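Local coordinates for amidohydrolase 3 domain-containing protein (PDB 3IGH), which is of uncharacterized activity but belongs to the metal-dependent amidohydrolase family and probably hydrolyses carbon-nitrogen bonds other than peptide bonds, at the interface of chains A and B. Numbering follows the deposited sequence. Chains: chain A/B, Uncharacterized metal-dependent hydrolase.

Contact 1: the interface of chains A and B. Residues chain A 216, 242-243, 246, 248; chain B 245-246.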
# COMPACT_ATOMS: atom_id res chain seq x y z
N ARG A 216 -9.28 -4.27 7.58
CA ARG A 216 -10.19 -3.30 6.95
C ARG A 216 -10.16 -1.94 7.66
O ARG A 216 -10.16 -0.89 7.01
CB ARG A 216 -11.63 -3.81 6.93
CG ARG A 216 -11.89 -4.96 5.99
CD ARG A 216 -13.39 -5.26 5.99
NE ARG A 216 -13.72 -6.34 5.09
CZ ARG A 216 -14.06 -6.18 3.82
NH1 ARG A 216 -14.35 -7.23 3.07
NH2 ARG A 216 -14.11 -4.96 3.29
N LYS A 242 -6.01 -14.27 1.82
CA LYS A 242 -6.70 -13.21 1.09
C LYS A 242 -5.74 -12.22 0.43
O LYS A 242 -6.01 -11.74 -0.66
CB LYS A 242 -7.69 -12.50 2.00
CG LYS A 242 -8.82 -13.40 2.47
CD LYS A 242 -9.95 -12.61 3.10
CE LYS A 242 -11.14 -13.52 3.39
NZ LYS A 242 -12.31 -12.76 3.93
N LEU A 243 -4.61 -11.94 1.09
CA LEU A 243 -3.56 -11.12 0.47
C LEU A 243 -3.05 -11.78 -0.80
O LEU A 243 -2.92 -11.13 -1.83
CB LEU A 243 -2.39 -10.91 1.43
CG LEU A 243 -2.67 -10.14 2.72
CD1 LEU A 243 -1.36 -9.93 3.48
CD2 LEU A 243 -3.35 -8.80 2.44
N ILE A 246 -4.89 -11.46 -4.26
CA ILE A 246 -4.63 -10.31 -5.14
C ILE A 246 -3.15 -10.07 -5.38
O ILE A 246 -2.78 -9.18 -6.15
CB ILE A 246 -5.33 -9.01 -4.66
CG1 ILE A 246 -4.80 -8.55 -3.29
CG2 ILE A 246 -6.83 -9.19 -4.65
CD1 ILE A 246 -5.18 -7.11 -2.93
N LEU A 248 -1.00 -9.19 -3.03
CA LEU A 248 -0.50 -8.14 -2.14
C LEU A 248 0.50 -8.73 -1.14
O LEU A 248 0.14 -9.57 -0.31
CB LEU A 248 -1.65 -7.44 -1.41
CG LEU A 248 -1.31 -6.38 -0.33
CD1 LEU A 248 -0.42 -5.30 -0.92
CD2 LEU A 248 -2.58 -5.75 0.25
N SER B 245 -12.93 -7.18 -0.97
CA SER B 245 -12.87 -8.37 -0.11
C SER B 245 -11.85 -8.28 1.04
O SER B 245 -12.00 -8.98 2.04
CB SER B 245 -12.60 -9.63 -0.94
OG SER B 245 -11.21 -9.74 -1.25
N ILE B 246 -10.81 -7.46 0.91
CA ILE B 246 -9.91 -7.20 2.03
C ILE B 246 -10.01 -5.78 2.58
O ILE B 246 -9.35 -5.44 3.56
CB ILE B 246 -8.43 -7.56 1.72
CG1 ILE B 246 -7.86 -6.70 0.59
CG2 ILE B 246 -8.30 -9.04 1.42
CD1 ILE B 246 -6.33 -6.76 0.47
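The C-terminal turn of chain B's helix 237-246, carrying B:Ser245 and B:Ile246, enters between helices 212-223 and 237-246 of chain A, so that one helix end is set between two helix flanks. The chains are two copies of an amidohydrolase-family enzyme, and this patch is part of a two-fold symmetric interface in the deposited assembly, which may or may not be a dimer that forms in the cell.

B:Ile246 hides the most surface here, 67 Å², and its two branches serve different neighbours. CG1 occupies the crowded position between the backbone N and the carbonyl carbon (chi1 63°), and the chain continues extended to CD1, which projects toward chain A. There it meets its own symmetry mate tip to tip, with the CD1 atoms of A:Ile246 and B:Ile246 3.6 Å apart. A:Leu248 flanks this methyl pair, its CD2 lying 3.9 Å from B:Ile246 CD1. From another direction A:Leu243 crosses at about a right angle and offers CD2 at 4.1 Å from the same B:Ile246 CD1. Branched aliphatic residues suit this place because their methyls fill it without asking for polar partners.

The other branch, B:Ile246 CG2, packs against the aliphatic root of A:Lys242, 3.6 Å from its CB. Lysine can serve an apolar contact at its base, while its extended chain carries the ammonium NZ to 4.2 Å from the carbonyl B:Ser245 O, too far for a hydrogen bond.

On the opposite flank A:Arg216 lays its guanidinium face over the backbone of B:Ile246, turned there by a chi4 of -91°. NH1 comes 3.1 Å from B:Ser245 O, but its N-H points away and no hydrogen bond forms. Nearer the backbone, A:Arg216 CG rests 3.5 Å from B:Ile246 O. Two cationic side chains beside the carbonyl-rich end of a helix would probably be favoured electrostatically.

Contact 2: the interface of chains A and B. Residues chain A 219, 222, 246, 248, 251, 258; chain B 246-248, 251, 258.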
# COMPACT_ATOMS: atom_id res chain seq x y z
N PHE A 219 -6.75 -0.15 6.90
CA PHE A 219 -6.84 0.42 5.55
C PHE A 219 -7.68 1.71 5.55
O PHE A 219 -7.30 2.70 4.93
CB PHE A 219 -7.45 -0.58 4.55
CG PHE A 219 -6.48 -1.62 4.04
CD1 PHE A 219 -5.16 -1.27 3.69
CD2 PHE A 219 -6.89 -2.93 3.85
CE1 PHE A 219 -4.27 -2.24 3.20
CE2 PHE A 219 -6.01 -3.90 3.36
CZ PHE A 219 -4.69 -3.55 3.04
N GLU A 222 -5.65 4.54 7.42
CA GLU A 222 -4.58 4.96 6.50
C GLU A 222 -5.08 5.89 5.38
O GLU A 222 -4.48 6.95 5.17
CB GLU A 222 -3.83 3.73 5.96
CG GLU A 222 -2.95 3.94 4.71
CD GLU A 222 -1.57 4.54 4.98
OE1 GLU A 222 -1.17 4.70 6.15
OE2 GLU A 222 -0.88 4.85 3.98
N ILE A 246 -4.89 -11.46 -4.26
CA ILE A 246 -4.63 -10.31 -5.14
C ILE A 246 -3.15 -10.07 -5.38
O ILE A 246 -2.78 -9.18 -6.15
CB ILE A 246 -5.33 -9.01 -4.66
CG1 ILE A 246 -4.80 -8.55 -3.29
CG2 ILE A 246 -6.83 -9.19 -4.65
CD1 ILE A 246 -5.18 -7.11 -2.93
N LEU A 248 -1.00 -9.19 -3.03
CA LEU A 248 -0.50 -8.14 -2.14
C LEU A 248 0.50 -8.73 -1.14
O LEU A 248 0.14 -9.57 -0.31
CB LEU A 248 -1.65 -7.44 -1.41
CG LEU A 248 -1.31 -6.38 -0.33
CD1 LEU A 248 -0.42 -5.30 -0.92
CD2 LEU A 248 -2.58 -5.75 0.25
N PHE A 251 4.04 -4.01 1.59
CA PHE A 251 3.56 -2.76 1.01
C PHE A 251 3.67 -1.69 2.08
O PHE A 251 3.04 -1.80 3.14
CB PHE A 251 2.10 -2.95 0.56
CG PHE A 251 1.65 -1.99 -0.54
CD1 PHE A 251 2.55 -1.33 -1.36
CD2 PHE A 251 0.28 -1.80 -0.77
CE1 PHE A 251 2.09 -0.46 -2.37
CE2 PHE A 251 -0.19 -0.95 -1.78
CZ PHE A 251 0.73 -0.27 -2.58
N ILE A 258 1.94 -3.27 5.33
CA ILE A 258 1.59 -4.69 5.32
C ILE A 258 2.93 -5.39 5.46
O ILE A 258 3.74 -5.38 4.53
CB ILE A 258 0.86 -5.11 4.01
CG1 ILE A 258 -0.33 -4.17 3.74
CG2 ILE A 258 0.42 -6.59 4.05
CD1 ILE A 258 -1.36 -4.06 4.89
N ILE B 246 -10.81 -7.46 0.91
CA ILE B 246 -9.91 -7.20 2.03
C ILE B 246 -10.01 -5.78 2.58
O ILE B 246 -9.35 -5.44 3.56
CB ILE B 246 -8.43 -7.56 1.72
CG1 ILE B 246 -7.86 -6.70 0.59
CG2 ILE B 246 -8.30 -9.04 1.42
CD1 ILE B 246 -6.33 -6.76 0.47
N GLY B 247 -10.84 -4.96 1.94
CA GLY B 247 -11.02 -3.58 2.38
C GLY B 247 -9.91 -2.66 1.89
O GLY B 247 -9.73 -1.56 2.42
N LEU B 248 -9.18 -3.08 0.86
CA LEU B 248 -8.13 -2.24 0.30
C LEU B 248 -8.72 -1.17 -0.61
O LEU B 248 -9.31 -1.48 -1.65
CB LEU B 248 -7.09 -3.09 -0.46
CG LEU B 248 -5.96 -2.37 -1.22
CD1 LEU B 248 -5.19 -1.45 -0.28
CD2 LEU B 248 -5.00 -3.37 -1.86
N PHE B 251 -4.40 3.58 -1.66
CA PHE B 251 -3.20 3.20 -0.93
C PHE B 251 -2.00 3.70 -1.73
O PHE B 251 -1.80 3.29 -2.88
CB PHE B 251 -3.17 1.67 -0.78
CG PHE B 251 -2.34 1.15 0.39
CD1 PHE B 251 -2.02 1.96 1.47
CD2 PHE B 251 -1.93 -0.18 0.41
CE1 PHE B 251 -1.26 1.46 2.54
CE2 PHE B 251 -1.18 -0.70 1.48
CZ PHE B 251 -0.85 0.13 2.55
N ILE B 258 -2.63 2.44 -5.48
CA ILE B 258 -3.94 1.87 -5.82
C ILE B 258 -4.85 3.08 -5.87
O ILE B 258 -5.16 3.67 -4.84
CB ILE B 258 -4.41 0.83 -4.77
CG1 ILE B 258 -3.32 -0.23 -4.51
CG2 ILE B 258 -5.75 0.17 -5.19
CD1 ILE B 258 -2.82 -0.96 -5.78
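A:Phe219, on helix 212-223, lies against the end of chain B's helix 237-246 and the loop residues B:Gly247 and B:Leu248 that follow it, in this contact between two copies of an amidohydrolase-family protein in the deposited assembly. This is the tight part. B:Leu248 places CD1 over one ring face, toward the rim and 4.0 Å from the centroid, a CH-pi contact suited to a flat ring and a branched tip. B:Ile246 O meets the ring in plane at its edge, 3.5 Å from CD2 of A:Phe219, where the slightly positive ring hydrogens would be expected to welcome a carbonyl. B:Gly247 turns the backbone with a positive phi (81°), and its O lies 3.3 Å from CB of A:Phe219. B:Phe251 meets A:Phe219 edge-to-face at a centroid distance of 5.5 Å.

A:Phe251 and B:Phe251 slide past each other in opposite directions about the two-fold axis, their planes 85° apart, edge-to-face; their exact separation is doubtful. An alanine at B:Phe251 would probably open a gap here, leaving A:Phe219 and A:Phe251 without their aromatic partner and freer to turn.

The looser side belongs to A:Glu222, which buries little surface and finds no polar partner across. Bent at chi2 (81°), it sets its carboxylate nearly perpendicular to the B:Phe251 ring, OE2 lying 3.7 Å from CE1.

Contact 1 and contact 2 are neighbouring parts of one interface, the centres of their C-alpha atoms about 7 Å apart. They share A:Ile246, A:Leu248 and B:Ile246, and helices 212-223 and 237-246 of chain A contribute to both, so the isoleucine and leucine methyls join them into a continuous apolar strip. Contact 1 adds cationic side chains around a helix end, whereas contact 2 extends the strip into aromatic rings, on helix 212-223 of chain A and on strand 251-252 of both chains. Because the interface is two-fold symmetric, each feature recurs with the chains exchanged, consistent with a homodimer, though the structure alone does not establish one.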